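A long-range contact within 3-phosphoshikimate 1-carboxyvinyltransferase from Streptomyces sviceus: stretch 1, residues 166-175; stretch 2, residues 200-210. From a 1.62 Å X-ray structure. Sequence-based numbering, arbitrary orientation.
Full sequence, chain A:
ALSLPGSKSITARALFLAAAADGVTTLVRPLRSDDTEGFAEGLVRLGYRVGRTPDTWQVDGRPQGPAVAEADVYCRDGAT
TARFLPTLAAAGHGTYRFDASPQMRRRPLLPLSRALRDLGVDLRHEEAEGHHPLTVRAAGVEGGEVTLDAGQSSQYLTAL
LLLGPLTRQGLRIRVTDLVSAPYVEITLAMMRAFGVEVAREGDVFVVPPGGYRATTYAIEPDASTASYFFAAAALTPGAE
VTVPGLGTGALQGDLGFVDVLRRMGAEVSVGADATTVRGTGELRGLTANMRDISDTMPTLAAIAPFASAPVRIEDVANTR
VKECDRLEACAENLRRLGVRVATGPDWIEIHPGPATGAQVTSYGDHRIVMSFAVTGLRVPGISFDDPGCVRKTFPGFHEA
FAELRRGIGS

Stretch 1 166-175: LTRQGLRIRV
Stretch 2 (200-210) REGDVFVVPPG

Two antiparallel strands, Leu 171 to Arg 174 and Val 204 to Val 207, form a backbone-zippered sheet contact with an apolar face, an arginine-bearing face and a proline-covered loop at one end. The strand axes run at 165°. Leu 171 pairs with Val 207 (CA to CA 5.1 Å) and Ile 173 with Phe 205 (CA to CA 5.0 Å) as hydrogen-bonded pairs: Leu 171 N to Val 207 O and Val 207 N to Leu 171 O are both 2.9 Å, Ile 173 N to Phe 205 O 2.9 Å, and Phe 205 N to Ile 173 O 2.8 Å. Alternating with these are the non-hydrogen-bonded pairs Arg 172 with Val 206 (CA to CA 4.7 Å) and Arg 174 with Val 204 (CA to CA 4.3 Å). Val 175 N continues the ladder to Asp 203 O at 2.8 Å, where a type II' turn, Glu 201 to Val 204, carries Gly 202 at phi/psi 65/-113.

Alternation puts Leu 171, Ile 173, Phe 205 and Val 207 on one face. Ile 173 (m, t) brings CD1 to 4.3 Å from Val 207 CG2; Val 175 CG2 meets the Phe 205 ring edge, 4.2 Å from CE2 (Phe 205 chi1 m, chi2 -98°). On the other face, Arg 172 (m, t, p, chi4 96°) lays a guanidinium face over Val 206 (t), with NH1 3.7 Å from CG2, while its NH2 forms a long salt bridge to Glu 201 OE1 at 3.5 Å. Arg 174 (t, t, m) places NE 3.9 Å from Val 204 CG2.

At Gly 170 (83/175), a CB would clash with Val 207 O and Pro 209 CD. Pro 209 CB packs 3.6 Å from Arg 168 O, and a water bridges Thr 167 O (2.6 Å) and Gly 210 N (2.8 Å).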

ATOM      1  N   LEU A 166      17.066  15.277  -4.320  1.00 13.25           N
ATOM      2  CA  LEU A 166      18.426  15.122  -3.812  1.00 15.26           C
ATOM      3  C   LEU A 166      19.483  15.338  -4.883  1.00 15.91           C
ATOM      4  O   LEU A 166      20.659  15.459  -4.541  1.00 13.64           O
ATOM      5  CB  LEU A 166      18.619  13.731  -3.197  1.00  9.87           C
ATOM      6  CG  LEU A 166      17.471  13.325  -2.280  1.00 15.14           C
ATOM      7  CD1 LEU A 166      17.719  11.929  -1.685  1.00 18.26           C
ATOM      8  CD2 LEU A 166      17.286  14.342  -1.168  1.00 19.01           C
ATOM      9  N   THR A 167      19.097  15.371  -6.154  1.00 13.43           N
ATOM     10  CA  THR A 167      20.055  15.569  -7.227  1.00 13.90           C
ATOM     11  C   THR A 167      20.422  17.048  -7.333  1.00 16.49           C
ATOM     12  O   THR A 167      19.737  17.932  -6.807  1.00 15.55           O
ATOM     13  CB  THR A 167      19.487  15.072  -8.554  1.00 13.06           C
ATOM     14  OG1 THR A 167      18.484  15.989  -9.011  1.00 14.28           O
ATOM     15  CG2 THR A 167      18.889  13.679  -8.395  1.00 13.63           C
ATOM     16  N   ARG A 168      21.538  17.313  -8.017  1.00 15.79           N
ATOM     17  CA  ARG A 168      22.025  18.684  -8.072  1.00 13.91           C
ATOM     18  C   ARG A 168      21.191  19.550  -9.008  1.00 13.72           C
ATOM     19  O   ARG A 168      21.013  20.742  -8.734  1.00 17.30           O
ATOM     20  CB  ARG A 168      23.502  18.687  -8.469  1.00 19.06           C
ATOM     21  CG  ARG A 168      24.332  17.850  -7.513  1.00 16.50           C
ATOM     22  CD  ARG A 168      25.828  18.053  -7.699  1.00 21.31           C
ATOM     23  NE  ARG A 168      26.409  17.171  -8.714  1.00 23.55           N
ATOM     24  CZ  ARG A 168      26.898  15.951  -8.491  1.00 18.80           C
ATOM     25  NH1 ARG A 168      26.882  15.412  -7.275  1.00 18.80           N
ATOM     26  NH2 ARG A 168      27.420  15.263  -9.499  1.00 22.72           N
ATOM     27  N   GLN A 169      20.668  18.978 -10.096  1.00 15.10           N
ATOM     28  CA  GLN A 169      19.931  19.747 -11.093  1.00 16.20           C
ATOM     29  C   GLN A 169      18.467  19.351 -11.218  1.00 16.27           C
ATOM     30  O   GLN A 169      17.770  19.903 -12.074  1.00 19.86           O
ATOM     31  CB  GLN A 169      20.590  19.622 -12.478  1.00 18.72           C
ATOM     32  CG  GLN A 169      22.103  19.919 -12.514  1.00 19.86           C
ATOM     33  CD  GLN A 169      22.454  21.252 -11.891  1.00 20.92           C
ATOM     34  OE1 GLN A 169      21.632  22.178 -11.862  1.00 23.50           O
ATOM     35  NE2 GLN A 169      23.682  21.359 -11.369  1.00 22.72           N
ATOM     36  N   GLY A 170      17.976  18.420 -10.394  1.00 18.06           N
ATOM     37  CA  GLY A 170      16.649  17.869 -10.576  1.00 17.19           C
ATOM     38  C   GLY A 170      16.644  16.753 -11.605  1.00 19.03           C
ATOM     39  O   GLY A 170      17.650  16.445 -12.249  1.00 19.26           O
ATOM     40  N   LEU A 171      15.482  16.123 -11.758  1.00 11.80           N
ATOM     41  CA  LEU A 171      15.326  15.036 -12.712  1.00 13.95           C
ATOM     42  C   LEU A 171      14.204  15.324 -13.703  1.00 16.64           C
ATOM     43  O   LEU A 171      13.226  16.022 -13.392  1.00 18.01           O
ATOM     44  CB  LEU A 171      15.045  13.694 -11.989  1.00 13.68           C
ATOM     45  CG  LEU A 171      16.245  13.127 -11.223  1.00 15.15           C
ATOM     46  CD1 LEU A 171      15.807  11.834 -10.496  1.00 10.36           C
ATOM     47  CD2 LEU A 171      17.403  12.836 -12.167  1.00 14.83           C
ATOM     48  N   ARG A 172      14.368  14.783 -14.906  1.00 16.06           N
ATOM     49  CA  ARG A 172      13.318  14.692 -15.918  1.00 20.38           C
ATOM     50  C   ARG A 172      13.190  13.209 -16.266  1.00 16.36           C
ATOM     51  O   ARG A 172      13.954  12.693 -17.088  1.00 19.72           O
ATOM     52  CB  ARG A 172      13.650  15.547 -17.143  1.00 21.37           C
ATOM     53  CG  ARG A 172      13.487  17.043 -16.946  1.00 20.22           C
ATOM     54  CD  ARG A 172      13.739  17.796 -18.258  1.00 24.73           C
ATOM     55  NE  ARG A 172      12.667  17.577 -19.233  1.00 26.87           N
ATOM     56  CZ  ARG A 172      11.634  18.397 -19.411  1.00 28.68           C
ATOM     57  NH1 ARG A 172      11.520  19.499 -18.676  1.00 21.59           N
ATOM     58  NH2 ARG A 172      10.712  18.111 -20.327  1.00 30.11           N
ATOM     59  N   ILE A 173      12.235  12.527 -15.630  1.00 14.46           N
ATOM     60  CA  ILE A 173      12.067  11.080 -15.737  1.00 15.64           C
ATOM     61  C   ILE A 173      11.056  10.775 -16.838  1.00 22.41           C
ATOM     62  O   ILE A 173       9.863  11.057 -16.694  1.00 21.77           O
ATOM     63  CB  ILE A 173      11.612  10.472 -14.401  1.00 18.02           C
ATOM     64  CG1 ILE A 173      12.561  10.893 -13.275  1.00 13.76           C
ATOM     65  CG2 ILE A 173      11.495   8.952 -14.522  1.00 14.95           C
ATOM     66  CD1 ILE A 173      11.974  10.764 -11.844  1.00 14.21           C
ATOM     67  N   ARG A 174      11.521  10.143 -17.914  1.00 20.51           N
ATOM     68  CA  ARG A 174      10.661   9.738 -19.017  1.00 21.96           C
ATOM     69  C   ARG A 174      10.181   8.302 -18.817  1.00 28.33           C
ATOM     70  O   ARG A 174      10.991   7.384 -18.640  1.00 19.57           O
ATOM     71  CB  ARG A 174      11.412   9.894 -20.342  1.00 27.07           C
ATOM     72  CG  ARG A 174      10.581   9.587 -21.583  1.00 33.45           C
ATOM     73  CD  ARG A 174      11.322   9.970 -22.871  1.00 33.57           C
ATOM     74  NE  ARG A 174      11.103  11.374 -23.222  1.00 33.89           N
ATOM     75  CZ  ARG A 174      12.067  12.286 -23.327  1.00 43.87           C
ATOM     76  NH1 ARG A 174      13.336  11.951 -23.118  1.00 49.18           N
ATOM     77  NH2 ARG A 174      11.762  13.539 -23.643  1.00 42.96           N
ATOM     78  N   VAL A 175       8.861   8.113 -18.820  1.00 21.07           N
ATOM     79  CA  VAL A 175       8.263   6.786 -18.818  1.00 24.43           C
ATOM     80  C   VAL A 175       7.301   6.635 -19.998  1.00 28.71           C
ATOM     81  O   VAL A 175       7.674   6.819 -21.157  1.00 34.84           O
ATOM     82  CB  VAL A 175       7.520   6.493 -17.507  1.00 27.09           C
ATOM     83  CG1 VAL A 175       7.113   5.029 -17.463  1.00 30.13           C
ATOM     84  CG2 VAL A 175       8.363   6.873 -16.294  1.00 23.93           C
ATOM     85  N   ARG A 200       4.149  17.034 -14.341  1.00 34.53           N
ATOM     86  CA  ARG A 200       4.152  16.006 -15.376  1.00 33.13           C
ATOM     87  C   ARG A 200       3.827  16.634 -16.728  1.00 41.64           C
ATOM     88  O   ARG A 200       2.805  17.311 -16.876  1.00 37.08           O
ATOM     89  CB  ARG A 200       3.164  14.882 -15.055  1.00 36.98           C
ATOM     90  CG  ARG A 200       3.055  13.849 -16.171  1.00 40.76           C
ATOM     91  CD  ARG A 200       2.712  12.471 -15.634  1.00 36.12           C
ATOM     92  NE  ARG A 200       1.723  12.535 -14.561  1.00 46.15           N
ATOM     93  CZ  ARG A 200       0.967  11.509 -14.177  1.00 55.52           C
ATOM     94  NH1 ARG A 200       1.083  10.330 -14.778  1.00 52.57           N
ATOM     95  NH2 ARG A 200       0.095  11.662 -13.187  1.00 49.66           N
ATOM     96  N   GLU A 201       4.705  16.409 -17.706  1.00 33.44           N
ATOM     97  CA  GLU A 201       4.552  16.923 -19.070  1.00 36.59           C
ATOM     98  C   GLU A 201       4.596  15.731 -20.020  1.00 36.21           C
ATOM     99  O   GLU A 201       5.678  15.221 -20.328  1.00 33.12           O
ATOM    100  CB  GLU A 201       5.648  17.923 -19.421  1.00 33.40           C
ATOM    101  CG  GLU A 201       5.911  19.015 -18.410  1.00 41.97           C
ATOM    102  CD  GLU A 201       7.096  19.874 -18.815  1.00 52.28           C
ATOM    103  OE1 GLU A 201       7.578  19.710 -19.961  1.00 50.95           O
ATOM    104  OE2 GLU A 201       7.544  20.708 -17.998  1.00 60.39           O
ATOM    105  N   GLY A 202       3.431  15.294 -20.490  1.00 32.33           N
ATOM    106  CA  GLY A 202       3.373  14.131 -21.348  1.00 37.13           C
ATOM    107  C   GLY A 202       3.818  12.878 -20.624  1.00 36.32           C
ATOM    108  O   GLY A 202       3.162  12.426 -19.684  1.00 30.16           O
ATOM    109  N   ASP A 203       4.949  12.316 -21.035  1.00 34.50           N
ATOM    110  CA  ASP A 203       5.483  11.116 -20.410  1.00 37.11           C
ATOM    111  C   ASP A 203       6.649  11.406 -19.471  1.00 26.62           C
ATOM    112  O   ASP A 203       7.322  10.462 -19.040  1.00 26.82           O
ATOM    113  CB  ASP A 203       5.913  10.112 -21.484  1.00 37.16           C
ATOM    114  CG  ASP A 203       4.736   9.538 -22.260  1.00 50.05           C
ATOM    115  OD1 ASP A 203       4.657   9.786 -23.481  1.00 59.68           O
ATOM    116  OD2 ASP A 203       3.895   8.831 -21.654  1.00 52.96           O
ATOM    117  N   VAL A 204       6.896  12.675 -19.134  1.00 29.12           N
ATOM    118  CA  VAL A 204       8.065  13.090 -18.360  1.00 21.36           C
ATOM    119  C   VAL A 204       7.614  13.702 -17.038  1.00 25.04           C
ATOM    120  O   VAL A 204       6.836  14.662 -17.021  1.00 26.07           O
ATOM    121  CB  VAL A 204       8.939  14.097 -19.136  1.00 24.92           C
ATOM    122  CG1 VAL A 204      10.091  14.584 -18.259  1.00 23.25           C
ATOM    123  CG2 VAL A 204       9.466  13.476 -20.425  1.00 30.15           C
ATOM    124  N   PHE A 205       8.134  13.166 -15.937  1.00 19.57           N
ATOM    125  CA  PHE A 205       7.963  13.764 -14.627  1.00 21.30           C
ATOM    126  C   PHE A 205       9.131  14.710 -14.376  1.00 20.01           C
ATOM    127  O   PHE A 205      10.297  14.316 -14.508  1.00 18.26           O
ATOM    128  CB  PHE A 205       7.903  12.691 -13.536  1.00 14.29           C
ATOM    129  CG  PHE A 205       6.739  11.729 -13.659  1.00 13.51           C
ATOM    130  CD1 PHE A 205       5.583  11.916 -12.917  1.00 20.33           C
ATOM    131  CD2 PHE A 205       6.825  10.629 -14.491  1.00 16.50           C
ATOM    132  CE1 PHE A 205       4.522  11.024 -13.014  1.00 19.84           C
ATOM    133  CE2 PHE A 205       5.771   9.724 -14.599  1.00 20.03           C
ATOM    134  CZ  PHE A 205       4.611   9.925 -13.854  1.00 22.97           C
ATOM    135  N   VAL A 206       8.815  15.950 -14.017  1.00 17.60           N
ATOM    136  CA  VAL A 206       9.795  17.028 -13.902  1.00 16.85           C
ATOM    137  C   VAL A 206       9.936  17.358 -12.418  1.00 22.83           C
ATOM    138  O   VAL A 206       9.079  18.027 -11.826  1.00 20.45           O
ATOM    139  CB  VAL A 206       9.376  18.254 -14.723  1.00 17.58           C
ATOM    140  CG1 VAL A 206      10.345  19.396 -14.501  1.00 22.58           C
ATOM    141  CG2 VAL A 206       9.278  17.885 -16.189  1.00 18.85           C
ATOM    142  N   VAL A 207      11.015  16.884 -11.808  1.00 16.74           N
ATOM    143  CA  VAL A 207      11.220  16.961 -10.365  1.00 14.20           C
ATOM    144  C   VAL A 207      12.317  17.984 -10.097  1.00 22.25           C
ATOM    145  O   VAL A 207      13.430  17.829 -10.618  1.00 15.85           O
ATOM    146  CB  VAL A 207      11.600  15.595  -9.765  1.00 14.01           C
ATOM    147  CG1 VAL A 207      11.621  15.690  -8.234  1.00 13.30           C
ATOM    148  CG2 VAL A 207      10.627  14.522 -10.243  1.00 16.68           C
ATOM    149  N   PRO A 208      12.068  18.990  -9.259  1.00 16.83           N
ATOM    150  CA  PRO A 208      13.034  20.066  -9.054  1.00 15.87           C
ATOM    151  C   PRO A 208      14.099  19.685  -8.042  1.00 18.07           C
ATOM    152  O   PRO A 208      13.898  18.782  -7.214  1.00 15.20           O
ATOM    153  CB  PRO A 208      12.156  21.215  -8.532  1.00 20.92           C
ATOM    154  CG  PRO A 208      11.066  20.521  -7.779  1.00 22.61           C
ATOM    155  CD  PRO A 208      10.800  19.236  -8.539  1.00 16.91           C
ATOM    156  N   PRO A 209      15.264  20.331  -8.097  1.00 18.19           N
ATOM    157  CA  PRO A 209      16.277  20.162  -7.053  1.00 18.67           C
ATOM    158  C   PRO A 209      15.881  20.957  -5.814  1.00 13.25           C
ATOM    159  O   PRO A 209      14.835  21.610  -5.773  1.00 20.79           O
ATOM    160  CB  PRO A 209      17.548  20.733  -7.696  1.00 18.18           C
ATOM    161  CG  PRO A 209      17.012  21.822  -8.581  1.00 19.60           C
ATOM    162  CD  PRO A 209      15.689  21.297  -9.125  1.00 18.76           C
ATOM    163  N   GLY A 210      16.739  20.891  -4.800  1.00 12.56           N
ATOM    164  CA  GLY A 210      16.577  21.698  -3.607  1.00 17.17           C
ATOM    165  C   GLY A 210      16.169  20.958  -2.356  1.00 22.35           C
ATOM    166  O   GLY A 210      16.076  21.584  -1.293  1.00 21.20           O
TER
HETATM  167  O   HOH W   1      19.186  19.475  -4.743  1.00 23.78           O